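Cbs-cp12 (Microcystis aeruginosa PCC 7806, PDB 5NMU) probably takes part in the redox regulation of cyanobacterial photosynthesis, as a hexameric protein that fuses a CBS domain pair to a CP12 domain. Local coordinates at residues Gly51-Thr54 with Glu55-Val59; Glu92-Ala95 with Arg96-Gln100; Gly116-Ser119 with Val120-Leu124; Phe137-Asp140 with Glu141-Ala144. All coordinates share one frame; numbering follows the deposited sequence.

Contact 1. Residues Gly51-Thr54 with Glu55-Val59; sequences GIVT and ETDIV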
ATOM      1  N   GLY A  51     -15.140  12.990  13.079  1.00 36.18           N
ATOM      2  CA  GLY A  51     -13.796  12.902  12.526  1.00 35.21           C
ATOM      3  C   GLY A  51     -12.876  12.515  13.646  1.00 33.60           C
ATOM      4  O   GLY A  51     -13.311  12.458  14.798  1.00 33.05           O
ATOM      5  N   ILE A  52     -11.634  12.229  13.303  1.00 32.57           N
ATOM      6  CA  ILE A  52     -10.622  11.847  14.265  1.00 32.74           C
ATOM      7  C   ILE A  52      -9.268  12.390  13.794  1.00 32.43           C
ATOM      8  O   ILE A  52      -8.974  12.417  12.602  1.00 31.84           O
ATOM      9  CB  ILE A  52     -10.570  10.302  14.494  1.00 32.60           C
ATOM     10  CG1 ILE A  52      -9.649   9.947  15.709  1.00 32.90           C
ATOM     11  CG2 ILE A  52     -10.119   9.571  13.219  1.00 32.47           C
ATOM     12  CD1 ILE A  52      -9.869   8.536  16.216  1.00 32.30           C
ATOM     13  N   VAL A  53      -8.470  12.816  14.765  1.00 34.21           N
ATOM     14  CA  VAL A  53      -7.069  13.159  14.581  1.00 34.82           C
ATOM     15  C   VAL A  53      -6.266  12.381  15.641  1.00 34.42           C
ATOM     16  O   VAL A  53      -6.666  12.322  16.844  1.00 34.16           O
ATOM     17  CB  VAL A  53      -6.852  14.693  14.592  1.00 35.67           C
ATOM     18  CG1 VAL A  53      -7.260  15.365  15.873  1.00 36.48           C
ATOM     19  CG2 VAL A  53      -5.407  15.001  14.299  1.00 37.21           C
ATOM     20  N   THR A  54      -5.205  11.734  15.166  1.00 33.57           N
ATOM     21  CA  THR A  54      -4.416  10.795  15.971  1.00 33.08           C
ATOM     22  C   THR A  54      -3.013  11.239  16.132  1.00 33.68           C
ATOM     23  O   THR A  54      -2.538  12.100  15.370  1.00 33.87           O
ATOM     24  CB  THR A  54      -4.322   9.403  15.335  1.00 32.36           C
ATOM     25  OG1 THR A  54      -3.494   9.431  14.157  1.00 31.09           O
ATOM     26  CG2 THR A  54      -5.731   8.865  15.012  1.00 31.78           C
ATOM     27  N   GLU A  55      -2.337  10.640  17.108  1.00 33.52           N
ATOM     28  CA  GLU A  55      -0.885  10.826  17.266  1.00 34.33           C
ATOM     29  C   GLU A  55      -0.073  10.635  15.983  1.00 34.71           C
ATOM     30  O   GLU A  55       0.917  11.353  15.759  1.00 35.96           O
ATOM     31  CB  GLU A  55      -0.332   9.938  18.375  1.00 34.52           C
ATOM     32  CG  GLU A  55      -0.490   8.436  18.128  1.00 35.32           C
ATOM     33  CD  GLU A  55       0.103   7.603  19.234  1.00 37.15           C
ATOM     34  OE1 GLU A  55       0.577   8.199  20.184  1.00 38.14           O
ATOM     35  OE2 GLU A  55       0.074   6.338  19.161  1.00 41.50           O
ATOM     36  N   THR A  56      -0.461   9.643  15.189  1.00 34.32           N
ATOM     37  CA  THR A  56       0.214   9.263  13.970  1.00 35.53           C
ATOM     38  C   THR A  56      -0.051  10.336  12.921  1.00 35.84           C
ATOM     39  O   THR A  56       0.879  10.672  12.177  1.00 37.60           O
ATOM     40  CB  THR A  56      -0.220   7.809  13.521  1.00 38.02           C
ATOM     41  OG1 THR A  56       0.106   6.850  14.556  1.00 37.52           O
ATOM     42  CG2 THR A  56       0.487   7.371  12.369  1.00 39.28           C
ATOM     43  N   ASP A  57      -1.252  10.932  12.875  1.00 33.29           N
ATOM     44  CA  ASP A  57      -1.475  12.045  11.947  1.00 34.00           C
ATOM     45  C   ASP A  57      -0.500  13.196  12.267  1.00 34.55           C
ATOM     46  O   ASP A  57       0.062  13.834  11.348  1.00 33.59           O
ATOM     47  CB  ASP A  57      -2.910  12.639  12.023  1.00 33.61           C
ATOM     48  CG  ASP A  57      -4.011  11.634  11.626  1.00 34.12           C
ATOM     49  OD1 ASP A  57      -3.820  10.964  10.590  1.00 34.40           O
ATOM     50  OD2 ASP A  57      -5.052  11.542  12.328  1.00 32.69           O
ATOM     51  N   ILE A  58      -0.422  13.511  13.563  1.00 33.20           N
ATOM     52  CA  ILE A  58       0.360  14.612  14.022  1.00 34.38           C
ATOM     53  C   ILE A  58       1.868  14.403  13.743  1.00 34.55           C
ATOM     54  O   ILE A  58       2.501  15.253  13.162  1.00 33.16           O
ATOM     55  CB  ILE A  58       0.066  14.963  15.480  1.00 34.05           C
ATOM     56  CG1 ILE A  58      -1.356  15.519  15.581  1.00 33.82           C
ATOM     57  CG2 ILE A  58       1.037  16.031  15.981  1.00 35.06           C
ATOM     58  CD1 ILE A  58      -1.928  15.514  16.976  1.00 33.79           C
ATOM     59  N   VAL A  59       2.391  13.250  14.123  1.00 34.04           N
ATOM     60  CA  VAL A  59       3.787  12.929  13.890  1.00 33.77           C
ATOM     61  C   VAL A  59       4.143  12.801  12.399  1.00 34.73           C
ATOM     62  O   VAL A  59       5.194  13.351  11.945  1.00 34.54           O
ATOM     63  CB  VAL A  59       4.142  11.643  14.674  1.00 33.77           C
ATOM     64  CG1 VAL A  59       5.543  11.162  14.317  1.00 34.06           C
ATOM     65  CG2 VAL A  59       4.001  11.896  16.163  1.00 33.95           C
TER
HETATM   66  O   HOH W   1      -7.154  10.211  11.479  1.00 40.63           O
HETATM   67  O   HOH W   2      -3.771   8.000  12.203  1.00 47.20           O
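T54 and D57 face each other across the junction of strand and helix. T54 OG1 stands over one face of the D57 carboxylate, 3.4 Å from D57 CG. The side chain of D57 turns back toward the strand, with CG beside its own backbone N (chi1 -63°). This brings D57 OD2 to within 2.8 Å of T54 N. The N-H reaches OD2 on its anti side, 28° out of the carboxylate plane. In return, D57 N donates to T54 OG1 at 3.0 Å. A weak bond from T56 N also reaches that hydroxyl. The two reciprocal bonds form a capping box, with T54 as N-cap of helix 55-63 in a CBS domain. The first helical bond follows, from I58 N to T54 O (3.1 Å). I58 CG1 makes a loose apolar contact with V53 CG2 (4.3 Å). V53 CG2 also touches D57 CB. A water lies 2.6 Å from D57 OD2, on the way to I52 O. K61 makes a salt bridge with D57 OD1. An alanine in place of D57 would probably leave T54 N without its acceptor and K61 without its charge mate. E55 leads away from the strand, and its OE1 bonds S121 OG of the second subunit.

Contact 2. Residues Glu92-Ala95 with Arg96-Gln100; sequences EYVA and RLFAQ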
ATOM      1  N   GLU A  92     -13.590  -9.138  18.961  1.00 36.67           N
ATOM      2  CA  GLU A  92     -12.879  -9.799  17.845  1.00 37.38           C
ATOM      3  C   GLU A  92     -13.168  -9.025  16.520  1.00 36.49           C
ATOM      4  O   GLU A  92     -12.304  -8.894  15.619  1.00 32.45           O
ATOM      5  CB  GLU A  92     -13.283 -11.300  17.742  1.00 39.41           C
ATOM      6  CG  GLU A  92     -14.701 -11.596  17.203  1.00 40.08           C
ATOM      7  CD  GLU A  92     -15.796 -11.595  18.254  1.00 41.52           C
ATOM      8  OE1 GLU A  92     -15.730 -10.791  19.218  1.00 41.48           O
ATOM      9  OE2 GLU A  92     -16.734 -12.432  18.125  1.00 46.53           O
ATOM     10  N   TYR A  93     -14.384  -8.490  16.407  1.00 35.55           N
ATOM     11  CA  TYR A  93     -14.700  -7.714  15.196  1.00 36.09           C
ATOM     12  C   TYR A  93     -14.056  -6.352  15.172  1.00 34.42           C
ATOM     13  O   TYR A  93     -13.753  -5.874  14.123  1.00 32.56           O
ATOM     14  CB  TYR A  93     -16.181  -7.600  14.940  1.00 38.04           C
ATOM     15  CG  TYR A  93     -16.810  -8.931  14.535  1.00 41.42           C
ATOM     16  CD1 TYR A  93     -16.375  -9.584  13.418  1.00 44.31           C
ATOM     17  CD2 TYR A  93     -17.844  -9.506  15.249  1.00 45.40           C
ATOM     18  CE1 TYR A  93     -16.913 -10.790  13.008  1.00 47.84           C
ATOM     19  CE2 TYR A  93     -18.412 -10.735  14.829  1.00 49.31           C
ATOM     20  CZ  TYR A  93     -17.914 -11.353  13.690  1.00 49.20           C
ATOM     21  OH  TYR A  93     -18.344 -12.550  13.191  1.00 57.32           O
ATOM     22  N   VAL A  94     -13.902  -5.700  16.326  1.00 34.27           N
ATOM     23  CA  VAL A  94     -13.266  -4.404  16.332  1.00 33.07           C
ATOM     24  C   VAL A  94     -11.795  -4.606  15.857  1.00 32.55           C
ATOM     25  O   VAL A  94     -11.249  -3.750  15.127  1.00 31.79           O
ATOM     26  CB  VAL A  94     -13.207  -3.761  17.733  1.00 32.82           C
ATOM     27  CG1 VAL A  94     -12.420  -2.436  17.705  1.00 32.10           C
ATOM     28  CG2 VAL A  94     -14.594  -3.520  18.296  1.00 34.51           C
ATOM     29  N   ALA A  95     -11.181  -5.704  16.307  1.00 32.66           N
ATOM     30  CA  ALA A  95      -9.787  -6.060  15.924  1.00 34.69           C
ATOM     31  C   ALA A  95      -9.714  -6.217  14.425  1.00 34.68           C
ATOM     32  O   ALA A  95      -8.838  -5.686  13.786  1.00 32.81           O
ATOM     33  CB  ALA A  95      -9.348  -7.354  16.594  1.00 34.84           C
ATOM     34  N   ARG A  96     -10.695  -6.916  13.870  1.00 35.75           N
ATOM     35  CA  ARG A  96     -10.704  -7.207  12.438  1.00 36.92           C
ATOM     36  C   ARG A  96     -10.950  -5.965  11.612  1.00 36.59           C
ATOM     37  O   ARG A  96     -10.264  -5.799  10.600  1.00 33.95           O
ATOM     38  CB  ARG A  96     -11.734  -8.259  12.106  1.00 40.76           C
ATOM     39  CG  ARG A  96     -11.713  -8.665  10.651  1.00 42.75           C
ATOM     40  CD  ARG A  96     -12.579  -9.845  10.477  1.00 46.55           C
ATOM     41  NE  ARG A  96     -12.415 -10.362   9.118  1.00 51.68           N
ATOM     42  CZ  ARG A  96     -11.493 -11.245   8.721  1.00 51.47           C
ATOM     43  NH1 ARG A  96     -10.583 -11.751   9.570  1.00 50.70           N
ATOM     44  NH2 ARG A  96     -11.508 -11.626   7.443  1.00 52.21           N
ATOM     45  N   LEU A  97     -11.918  -5.122  12.029  1.00 34.15           N
ATOM     46  CA  LEU A  97     -12.124  -3.827  11.384  1.00 33.84           C
ATOM     47  C   LEU A  97     -10.809  -3.021  11.288  1.00 32.97           C
ATOM     48  O   LEU A  97     -10.495  -2.412  10.238  1.00 31.35           O
ATOM     49  CB  LEU A  97     -13.148  -2.982  12.187  1.00 34.06           C
ATOM     50  CG  LEU A  97     -13.559  -1.613  11.647  1.00 34.11           C
ATOM     51  CD1 LEU A  97     -14.166  -1.688  10.267  1.00 34.57           C
ATOM     52  CD2 LEU A  97     -14.505  -0.870  12.570  1.00 35.26           C
ATOM     53  N   PHE A  98     -10.120  -2.932  12.428  1.00 32.96           N
ATOM     54  CA  PHE A  98      -8.905  -2.119  12.534  1.00 32.97           C
ATOM     55  C   PHE A  98      -7.838  -2.690  11.590  1.00 33.68           C
ATOM     56  O   PHE A  98      -7.212  -1.929  10.867  1.00 32.16           O
ATOM     57  CB  PHE A  98      -8.402  -2.043  13.959  1.00 32.88           C
ATOM     58  CG  PHE A  98      -9.177  -1.116  14.865  1.00 32.47           C
ATOM     59  CD1 PHE A  98     -10.314  -0.419  14.445  1.00 33.83           C
ATOM     60  CD2 PHE A  98      -8.769  -0.978  16.169  1.00 32.84           C
ATOM     61  CE1 PHE A  98     -10.997   0.428  15.325  1.00 33.38           C
ATOM     62  CE2 PHE A  98      -9.423  -0.144  17.054  1.00 33.86           C
ATOM     63  CZ  PHE A  98     -10.551   0.554  16.640  1.00 33.85           C
ATOM     64  N   ALA A  99      -7.694  -4.018  11.564  1.00 34.58           N
ATOM     65  CA  ALA A  99      -6.743  -4.683  10.659  1.00 36.84           C
ATOM     66  C   ALA A  99      -7.062  -4.417   9.194  1.00 39.31           C
ATOM     67  O   ALA A  99      -6.172  -4.086   8.437  1.00 38.79           O
ATOM     68  CB  ALA A  99      -6.686  -6.184  10.930  1.00 37.47           C
ATOM     69  N   GLN A 100      -8.342  -4.481   8.835  1.00 39.19           N
ATOM     70  CA  GLN A 100      -8.766  -4.342   7.458  1.00 42.72           C
ATOM     71  C   GLN A 100      -8.723  -2.923   6.942  1.00 41.04           C
ATOM     72  O   GLN A 100      -8.538  -2.748   5.737  1.00 42.74           O
ATOM     73  CB  GLN A 100     -10.218  -4.788   7.240  1.00 44.24           C
ATOM     74  CG  GLN A 100     -10.434  -6.290   7.338  1.00 49.33           C
ATOM     75  CD  GLN A 100     -11.914  -6.663   7.287  1.00 51.70           C
ATOM     76  OE1 GLN A 100     -12.240  -7.807   7.043  1.00 60.11           O
ATOM     77  NE2 GLN A 100     -12.816  -5.702   7.548  1.00 52.01           N
TER
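V94 and F98 lie side by side, one turn apart on helix 91-101 of the second CBS domain. V94 CG1 sits over one face of the F98 ring, 3.9 Å from the centroid and 18° off the ring normal. This is a CH-pi contact. Its nearest ring atom is F98 CZ at 3.7 Å. The methyl gets there because CG1 is anti to the backbone N of V94 (chi1 175°). The same face of the ring also receives V94 O, which is 3.4 Å from F98 CG. So the methyl covers the far end of the ring and the carbonyl the near end. V94 O also accepts the backbone bond from F98 N (3.0 Å), which sets the spacing of the pair.

Outside this shell, I118 touches both V94 and F98. I123 packs on V94 and V120 on F98, and Y60 of the second subunit packs on F98 too. A serine in place of F98 would probably leave V94 CG1 without its ring and open a gap beside I118 and V120.

The other sides of the helix serve other partners. E92 forms a salt bridge with K134, and its CG lies above the rim of one face of the Y93 ring. R96 extends outward past F137, and its NH1 makes a weak bond to A64 O of the second subunit. Q100 bonds P81 O of the third subunit. The backbone ladder runs through all of this. One nearly straight rung joins L97 N to Y93 O at 2.9 Å, with an N-H...O angle of 174°.

Contact 3. Residues Gly116-Ser119 with Val120-Leu124; sequences GIIS and VSDIL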
ATOM      1  N   GLY A 116     -17.355   7.148  23.425  1.00 37.69           N
ATOM      2  CA  GLY A 116     -16.031   6.769  23.845  1.00 37.64           C
ATOM      3  C   GLY A 116     -15.115   6.702  22.640  1.00 37.14           C
ATOM      4  O   GLY A 116     -15.497   7.093  21.512  1.00 36.52           O
ATOM      5  N   ILE A 117     -13.902   6.205  22.881  1.00 36.61           N
ATOM      6  CA  ILE A 117     -12.904   6.024  21.855  1.00 35.29           C
ATOM      7  C   ILE A 117     -12.264   4.658  22.133  1.00 34.35           C
ATOM      8  O   ILE A 117     -12.016   4.291  23.277  1.00 35.97           O
ATOM      9  CB  ILE A 117     -11.915   7.204  21.852  1.00 35.53           C
ATOM     10  CG1 ILE A 117     -10.971   7.152  20.658  1.00 34.63           C
ATOM     11  CG2 ILE A 117     -11.118   7.287  23.163  1.00 36.25           C
ATOM     12  CD1 ILE A 117     -10.177   8.468  20.486  1.00 35.62           C
ATOM     13  N   ILE A 118     -12.053   3.885  21.090  1.00 32.88           N
ATOM     14  CA  ILE A 118     -11.495   2.541  21.236  1.00 32.13           C
ATOM     15  C   ILE A 118     -10.238   2.407  20.326  1.00 31.64           C
ATOM     16  O   ILE A 118     -10.260   2.826  19.144  1.00 29.87           O
ATOM     17  CB  ILE A 118     -12.565   1.464  20.960  1.00 31.90           C
ATOM     18  CG1 ILE A 118     -12.050   0.076  21.354  1.00 32.32           C
ATOM     19  CG2 ILE A 118     -12.998   1.435  19.507  1.00 31.24           C
ATOM     20  CD1 ILE A 118     -13.112  -0.993  21.431  1.00 32.82           C
ATOM     21  N   SER A 119      -9.183   1.814  20.894  1.00 31.53           N
ATOM     22  CA  SER A 119      -7.881   1.691  20.221  1.00 31.26           C
ATOM     23  C   SER A 119      -7.339   0.273  20.336  1.00 31.55           C
ATOM     24  O   SER A 119      -7.859  -0.573  21.078  1.00 28.79           O
ATOM     25  CB  SER A 119      -6.855   2.593  20.883  1.00 31.14           C
ATOM     26  OG  SER A 119      -6.469   2.051  22.122  1.00 30.92           O
ATOM     27  N   VAL A 120      -6.287   0.061  19.562  1.00 30.96           N
ATOM     28  CA  VAL A 120      -5.515  -1.154  19.640  1.00 31.61           C
ATOM     29  C   VAL A 120      -5.019  -1.446  21.038  1.00 32.13           C
ATOM     30  O   VAL A 120      -5.011  -2.625  21.422  1.00 32.79           O
ATOM     31  CB  VAL A 120      -4.359  -1.209  18.599  1.00 31.57           C
ATOM     32  CG1 VAL A 120      -4.976  -1.403  17.235  1.00 32.17           C
ATOM     33  CG2 VAL A 120      -3.453   0.027  18.617  1.00 33.86           C
ATOM     34  N   SER A 121      -4.652  -0.401  21.789  1.00 31.59           N
ATOM     35  CA  SER A 121      -4.233  -0.526  23.183  1.00 33.24           C
ATOM     36  C   SER A 121      -5.411  -1.041  24.091  1.00 34.34           C
ATOM     37  O   SER A 121      -5.218  -1.917  24.915  1.00 33.17           O
ATOM     38  CB  SER A 121      -3.723   0.812  23.726  1.00 33.29           C
ATOM     39  OG  SER A 121      -2.762   1.396  22.864  1.00 34.41           O
ATOM     40  N   ASP A 122      -6.609  -0.479  23.907  1.00 35.10           N
ATOM     41  CA  ASP A 122      -7.783  -0.946  24.626  1.00 36.28           C
ATOM     42  C   ASP A 122      -7.993  -2.419  24.374  1.00 36.43           C
ATOM     43  O   ASP A 122      -8.264  -3.152  25.306  1.00 36.80           O
ATOM     44  CB  ASP A 122      -9.032  -0.176  24.255  1.00 36.39           C
ATOM     45  CG  ASP A 122      -8.958   1.274  24.625  1.00 36.26           C
ATOM     46  OD1 ASP A 122      -8.575   1.632  25.766  1.00 37.04           O
ATOM     47  OD2 ASP A 122      -9.329   2.066  23.744  1.00 36.52           O
ATOM     48  N   ILE A 123      -7.768  -2.869  23.149  1.00 34.46           N
ATOM     49  CA  ILE A 123      -7.894  -4.258  22.869  1.00 35.12           C
ATOM     50  C   ILE A 123      -6.781  -5.068  23.557  1.00 36.54           C
ATOM     51  O   ILE A 123      -7.068  -6.085  24.212  1.00 37.41           O
ATOM     52  CB  ILE A 123      -7.893  -4.554  21.360  1.00 35.20           C
ATOM     53  CG1 ILE A 123      -9.098  -3.873  20.704  1.00 35.13           C
ATOM     54  CG2 ILE A 123      -7.972  -6.058  21.117  1.00 35.74           C
ATOM     55  CD1 ILE A 123      -9.109  -3.871  19.196  1.00 35.46           C
ATOM     56  N   LEU A 124      -5.534  -4.640  23.408  1.00 35.79           N
ATOM     57  CA  LEU A 124      -4.422  -5.385  23.955  1.00 36.67           C
ATOM     58  C   LEU A 124      -4.578  -5.545  25.464  1.00 38.76           C
ATOM     59  O   LEU A 124      -4.406  -6.648  25.994  1.00 39.57           O
ATOM     60  CB  LEU A 124      -3.098  -4.700  23.662  1.00 36.11           C
ATOM     61  CG  LEU A 124      -1.828  -5.271  24.319  1.00 36.68           C
ATOM     62  CD1 LEU A 124      -1.668  -6.716  23.933  1.00 36.82           C
ATOM     63  CD2 LEU A 124      -0.581  -4.502  23.880  1.00 36.26           C
TER
HETATM   64  O   HOH W   3      -8.180   4.528  23.423  1.00 41.94           O
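The D122 carboxylate is the flat group here, and S119 approaches one of its faces. S119 OG stands over that face, 3.6 Å from D122 CG. I118 CG1 comes from the other side of the plane and is 4.1 Å from D122 OD2. S119 N bonds OD2 at 2.9 Å. It arrives on the anti side and 22° out of the plane, displaced to the same side as OG. A water donates to OD2 at 2.7 Å, and also lies on that side. OD1 is held by other groups: K126 forms a salt bridge with it, and T12 a hydrogen bond. Both oxygens are thus engaged, which is likely to fix the rotation of the carboxylate and to favour its charged form.

The bond is returned by D122 N, which donates to S119 OG at 3.1 Å with an N-H...O angle of 166°. S119 OG can meet it because it lies between its own N and carbonyl carbon (chi1 74°), which points it at the start of the helix. S119 and D122 therefore form a capping box, with S119 as the N-cap. I123 N donates to S119 O (3.1 Å) and begins the helical ladder. I123 CG1 rests 3.5 Å from that same oxygen.

S121 OG faces the second subunit, where R37 bonds it. Strand 113-119 pairs with strand 105-110, and I118 packs on V108 of that partner strand. I118 also meets A7 and I10 of helix 7-10, and I123 meets I10. Helix 91-101 packs against both the strand and the new helix.

Contact 4. Residues Phe137-Asp140 with Glu141-Ala144; sequences FIED and EIEA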
ATOM      1  N   PHE A 137     -16.083 -15.842  11.924  1.00 49.02           N
ATOM      2  CA  PHE A 137     -17.119 -16.386  11.064  1.00 46.72           C
ATOM      3  C   PHE A 137     -17.359 -17.872  11.261  1.00 43.63           C
ATOM      4  O   PHE A 137     -17.706 -18.564  10.311  1.00 42.35           O
ATOM      5  CB  PHE A 137     -16.773 -16.109   9.595  1.00 44.69           C
ATOM      6  CG  PHE A 137     -16.264 -14.720   9.330  1.00 45.31           C
ATOM      7  CD1 PHE A 137     -16.861 -13.612   9.921  1.00 47.17           C
ATOM      8  CD2 PHE A 137     -15.227 -14.518   8.441  1.00 44.83           C
ATOM      9  CE1 PHE A 137     -16.416 -12.349   9.661  1.00 47.76           C
ATOM     10  CE2 PHE A 137     -14.774 -13.243   8.171  1.00 46.81           C
ATOM     11  CZ  PHE A 137     -15.376 -12.160   8.764  1.00 47.82           C
ATOM     12  N   ILE A 138     -17.125 -18.381  12.482  1.00 45.32           N
ATOM     13  CA  ILE A 138     -17.212 -19.817  12.719  1.00 42.50           C
ATOM     14  C   ILE A 138     -18.617 -20.341  12.515  1.00 41.32           C
ATOM     15  O   ILE A 138     -18.779 -21.502  12.101  1.00 40.14           O
ATOM     16  CB  ILE A 138     -16.663 -20.223  14.093  1.00 45.34           C
ATOM     17  CG1 ILE A 138     -16.375 -21.733  14.089  1.00 45.17           C
ATOM     18  CG2 ILE A 138     -17.579 -19.763  15.251  1.00 46.37           C
ATOM     19  CD1 ILE A 138     -15.861 -22.306  15.385  1.00 48.34           C
ATOM     20  N   GLU A 139     -19.635 -19.505  12.734  1.00 42.67           N
ATOM     21  CA  GLU A 139     -21.024 -19.901  12.431  1.00 44.52           C
ATOM     22  C   GLU A 139     -21.309 -20.069  10.926  1.00 42.54           C
ATOM     23  O   GLU A 139     -22.117 -20.922  10.561  1.00 40.70           O
ATOM     24  CB  GLU A 139     -22.076 -18.982  13.095  1.00 47.69           C
ATOM     25  CG  GLU A 139     -22.176 -19.127  14.620  1.00 53.04           C
ATOM     26  CD  GLU A 139     -22.548 -20.565  15.146  1.00 55.97           C
ATOM     27  OE1 GLU A 139     -23.404 -21.276  14.556  1.00 55.84           O
ATOM     28  OE2 GLU A 139     -21.996 -20.993  16.198  1.00 59.07           O
ATOM     29  N   ASP A 140     -20.672 -19.256  10.080  1.00 41.40           N
ATOM     30  CA  ASP A 140     -20.772 -19.420   8.636  1.00 40.54           C
ATOM     31  C   ASP A 140     -20.076 -20.741   8.247  1.00 38.17           C
ATOM     32  O   ASP A 140     -20.613 -21.482   7.411  1.00 36.08           O
ATOM     33  CB  ASP A 140     -20.187 -18.220   7.879  1.00 42.37           C
ATOM     34  CG  ASP A 140     -20.889 -16.892   8.225  1.00 45.03           C
ATOM     35  OD1 ASP A 140     -22.116 -16.810   8.279  1.00 48.47           O
ATOM     36  OD2 ASP A 140     -20.206 -15.903   8.497  1.00 50.81           O
ATOM     37  N   GLU A 141     -18.943 -21.063   8.879  1.00 37.16           N
ATOM     38  CA  GLU A 141     -18.232 -22.315   8.587  1.00 39.19           C
ATOM     39  C   GLU A 141     -19.044 -23.560   8.942  1.00 37.66           C
ATOM     40  O   GLU A 141     -18.991 -24.522   8.229  1.00 37.74           O
ATOM     41  CB  GLU A 141     -16.909 -22.469   9.344  1.00 40.84           C
ATOM     42  CG  GLU A 141     -15.839 -21.441   9.068  1.00 44.52           C
ATOM     43  CD  GLU A 141     -14.504 -21.812   9.701  1.00 46.02           C
ATOM     44  OE1 GLU A 141     -14.050 -22.954   9.555  1.00 46.19           O
ATOM     45  OE2 GLU A 141     -13.891 -20.924  10.299  1.00 54.04           O
ATOM     46  N   ILE A 142     -19.693 -23.521  10.103  1.00 37.87           N
ATOM     47  CA  ILE A 142     -20.586 -24.564  10.591  1.00 38.94           C
ATOM     48  C   ILE A 142     -21.752 -24.724   9.595  1.00 37.10           C
ATOM     49  O   ILE A 142     -22.038 -25.833   9.127  1.00 35.75           O
ATOM     50  CB  ILE A 142     -21.090 -24.251  12.043  1.00 40.43           C
ATOM     51  CG1 ILE A 142     -19.944 -24.324  13.058  1.00 41.92           C
ATOM     52  CG2 ILE A 142     -22.212 -25.189  12.477  1.00 42.01           C
ATOM     53  CD1 ILE A 142     -20.340 -23.883  14.453  1.00 43.60           C
ATOM     54  N   GLU A 143     -22.399 -23.613   9.262  1.00 37.37           N
ATOM     55  CA  GLU A 143     -23.527 -23.672   8.370  1.00 39.52           C
ATOM     56  C   GLU A 143     -23.047 -24.251   7.012  1.00 37.81           C
ATOM     57  O   GLU A 143     -23.665 -25.181   6.490  1.00 37.09           O
ATOM     58  CB  GLU A 143     -24.230 -22.312   8.279  1.00 43.32           C
ATOM     59  CG  GLU A 143     -25.541 -22.309   7.467  1.00 48.73           C
ATOM     60  CD  GLU A 143     -26.300 -20.950   7.521  1.00 55.62           C
ATOM     61  OE1 GLU A 143     -27.508 -20.933   7.125  1.00 60.24           O
ATOM     62  OE2 GLU A 143     -25.702 -19.899   7.921  1.00 54.22           O
ATOM     63  N   ALA A 144     -21.932 -23.764   6.474  1.00 34.37           N
ATOM     64  CA  ALA A 144     -21.414 -24.345   5.222  1.00 34.73           C
ATOM     65  C   ALA A 144     -21.073 -25.842   5.310  1.00 33.27           C
ATOM     66  O   ALA A 144     -21.311 -26.628   4.366  1.00 32.01           O
ATOM     67  CB  ALA A 144     -20.196 -23.531   4.664  1.00 35.33           C
TER
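The start of helix 138-156, in the CP12 domain, is built here as E141 to A144 bond back onto F137 to D140. F137 is the N-cap residue. Its carbonyl O takes the first i to i+4 bond, from E141 N at 3.1 Å. I142 N bonds I138 O at 3.0 Å. The next two rungs end on E139 O and D140 O, and the last is short, with A144 N 2.8 Å from D140 O.

The side chains lie against this ladder. I142 CG1 is beside its own backbone N (chi1 -67°), which carries it back along the helix to 3.2 Å from I138 O. E139 and I142 run side by side. The E139 chain bends at chi2 (-59°), which brings its carboxylate alongside the I142 CD1 methyl: E139 OE2 is 3.8 Å from I142 CD1. E141 CG rests 3.6 Å from F137 O, and its OE1 goes on to a salt bridge with R135.

D140 and E143 put two like charges close together, with D140 OD1 4.7 Å from E143 OE2. R44 of the third subunit makes salt bridges with both. R19 of the third subunit binds E143 OE1. The shared arginine probably offsets their repulsion and ties this turn to the third subunit.

I142 and E141 also pack on L173, and I138 on E176, of helix 161-178. The two helices form an antiparallel hairpin, closed by the C153-C163 disulfide, as is typical of CP12.

Contacts 1 and 3 are the same kind of capping box, Thr-Asp and Ser-Asp, once in each CBS domain. Their centres are 15 Å apart, and I52 CD1 meets I117 CD1 at 4.3 Å. They meet again across the interface with the second subunit. Contact 2 packs directly on contact 3: F98 CZ lies 3.4 Å from I118 O, and V94 CG1 is 3.9 Å from I123 CD1. Contact 2 also reaches contact 4, where R96 NE is 3.5 Å from F137 CZ. It thus joins the second CBS domain to the start of the CP12 helix. Contacts 1 and 4 lie on opposite sides of the chain's centre, their own centres 37 Å apart. Contacts 2 and 4 both touch the third subunit.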